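Local structure of farnesyl diphosphate phosphatase YisP (Bacillus subtilis subsp. subtilis, 3WE9) at residues Leu134-Leu137 with Pro138-Thr141. The protein hydrolyses farnesyl diphosphate to farnesol and diphosphate and is involved in biofilm formation. Sequence-based numbering, arbitrary orientation.
Sequences LMLL and PILT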
ATOM      1  N   LEU A 134      -7.320   5.352   4.805  1.00 22.58           N
ATOM      2  CA  LEU A 134      -8.452   5.860   5.573  1.00 23.18           C
ATOM      3  C   LEU A 134      -9.103   4.709   6.344  1.00 22.17           C
ATOM      4  O   LEU A 134      -9.564   4.890   7.464  1.00 21.76           O
ATOM      5  CB  LEU A 134      -9.475   6.524   4.645  1.00 26.05           C
ATOM      6  CG  LEU A 134     -10.562   7.354   5.337  1.00 31.74           C
ATOM      7  CD1 LEU A 134      -9.915   8.435   6.204  1.00 29.97           C
ATOM      8  CD2 LEU A 134     -11.471   7.989   4.279  1.00 33.11           C
ATOM      9  N   MET A 135      -9.143   3.524   5.741  1.00 20.95           N
ATOM     10  CA  MET A 135      -9.721   2.355   6.408  1.00 20.95           C
ATOM     11  C   MET A 135      -9.011   2.123   7.742  1.00 20.36           C
ATOM     12  O   MET A 135      -9.640   1.851   8.763  1.00 19.17           O
ATOM     13  CB  MET A 135      -9.523   1.094   5.573  1.00 20.35           C
ATOM     14  CG  MET A 135     -10.292   1.004   4.273  1.00 23.07           C
ATOM     15  SD  MET A 135      -9.780  -0.501   3.425  1.00 24.18           S
ATOM     16  CE  MET A 135      -9.959   0.011   1.681  1.00 26.25           C
ATOM     17  N   LEU A 136      -7.686   2.229   7.704  1.00 18.72           N
ATOM     18  CA  LEU A 136      -6.839   2.001   8.869  1.00 19.42           C
ATOM     19  C   LEU A 136      -6.738   3.120   9.894  1.00 18.34           C
ATOM     20  O   LEU A 136      -6.330   2.873  11.026  1.00 19.41           O
ATOM     21  CB  LEU A 136      -5.421   1.661   8.404  1.00 16.78           C
ATOM     22  CG  LEU A 136      -5.237   0.397   7.559  1.00 17.03           C
ATOM     23  CD1 LEU A 136      -3.798   0.340   7.063  1.00 16.58           C
ATOM     24  CD2 LEU A 136      -5.575  -0.846   8.381  1.00 19.28           C
ATOM     25  N   LEU A 137      -7.092   4.340   9.504  1.00 17.75           N
ATOM     26  CA  LEU A 137      -6.976   5.491  10.403  1.00 20.64           C
ATOM     27  C   LEU A 137      -7.476   5.280  11.834  1.00 19.83           C
ATOM     28  O   LEU A 137      -6.756   5.562  12.794  1.00 20.33           O
ATOM     29  CB  LEU A 137      -7.668   6.716   9.791  1.00 20.45           C
ATOM     30  CG  LEU A 137      -7.524   8.034  10.562  1.00 22.99           C
ATOM     31  CD1 LEU A 137      -6.051   8.377  10.734  1.00 21.05           C
ATOM     32  CD2 LEU A 137      -8.247   9.148   9.814  1.00 24.47           C
ATOM     33  N   PRO A 138      -8.715   4.790  11.997  1.00 21.93           N
ATOM     34  CA  PRO A 138      -9.254   4.572  13.348  1.00 22.36           C
ATOM     35  C   PRO A 138      -8.455   3.559  14.167  1.00 22.10           C
ATOM     36  O   PRO A 138      -8.506   3.560  15.399  1.00 20.98           O
ATOM     37  CB  PRO A 138     -10.680   4.096  13.080  1.00 22.87           C
ATOM     38  CG  PRO A 138     -11.014   4.740  11.768  1.00 23.00           C
ATOM     39  CD  PRO A 138      -9.749   4.533  10.980  1.00 21.74           C
ATOM     40  N   ILE A 139      -7.720   2.695  13.478  1.00 18.64           N
ATOM     41  CA  ILE A 139      -6.904   1.689  14.143  1.00 18.23           C
ATOM     42  C   ILE A 139      -5.566   2.300  14.574  1.00 18.90           C
ATOM     43  O   ILE A 139      -5.043   1.995  15.646  1.00 18.90           O
ATOM     44  CB  ILE A 139      -6.654   0.489  13.197  1.00 18.24           C
ATOM     45  CG1 ILE A 139      -7.988  -0.203  12.881  1.00 16.78           C
ATOM     46  CG2 ILE A 139      -5.666  -0.487  13.830  1.00 18.50           C
ATOM     47  CD1 ILE A 139      -7.899  -1.305  11.830  1.00 17.44           C
ATOM     48  N   LEU A 140      -5.030   3.182  13.737  1.00 18.09           N
ATOM     49  CA  LEU A 140      -3.750   3.827  14.011  1.00 18.19           C
ATOM     50  C   LEU A 140      -3.840   4.920  15.077  1.00 20.96           C
ATOM     51  O   LEU A 140      -2.860   5.203  15.767  1.00 21.77           O
ATOM     52  CB  LEU A 140      -3.188   4.425  12.716  1.00 17.77           C
ATOM     53  CG  LEU A 140      -3.049   3.422  11.569  1.00 18.78           C
ATOM     54  CD1 LEU A 140      -2.618   4.140  10.280  1.00 20.46           C
ATOM     55  CD2 LEU A 140      -2.039   2.353  11.963  1.00 20.95           C
ATOM     56  N   THR A 141      -5.004   5.541  15.213  1.00 21.86           N
ATOM     57  CA  THR A 141      -5.140   6.597  16.207  1.00 26.56           C
ATOM     58  C   THR A 141      -6.553   6.774  16.721  1.00 27.20           C
ATOM     59  O   THR A 141      -7.508   6.786  15.953  1.00 25.84           O
ATOM     60  CB  THR A 141      -4.653   7.967  15.665  1.00 25.99           C
ATOM     61  OG1 THR A 141      -4.728   8.941  16.713  1.00 31.14           O
ATOM     62  CG2 THR A 141      -5.529   8.434  14.515  1.00 24.12           C
TER
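Leu-136 O accepts two backbone N-H groups. Ile-139 N gives it an i+3 hydrogen bond, standing 2.8 Å from Leu-136 O and lifted 47° out of the carbonyl plane. Leu-140 N gives the i+4 hydrogen bond, 3.0 Å from Leu-136 O with a C=O...N angle of 162°. Pro-138 has no N-H for Leu-134 O, and its CD occupies that place 3.5 Å from Leu-134 O; Ile-139 N also makes no bond to the turn before, and helix 118-140 kinks at these two residues. In the all-helical phytoene/squalene synthase fold, this is the final turn of that helix, with side chains packed on helices 38-54, 98-107 and 145-165. Thr-141 N closes it on Leu-137 O at 3.0 Å, although Thr-141 itself has already left helical backbone angles. Leu-137 CG lies trans to its own N (chi1 -175°), sending CD1 alongside Thr-141 CG2, 3.8 Å away. Leu-136 CD2 meets Ile-139 CD1 at 4.2 Å on the face toward Val-47 and Ala-43. Leu-140 lays CG over Leu-136 O at 3.4 Å and CD1 against Leu-136 CB; an alanine here would probably uncover the carbonyl oxygen that accepts two hydrogen bonds and leave Leu-136 CB without its methyl neighbour.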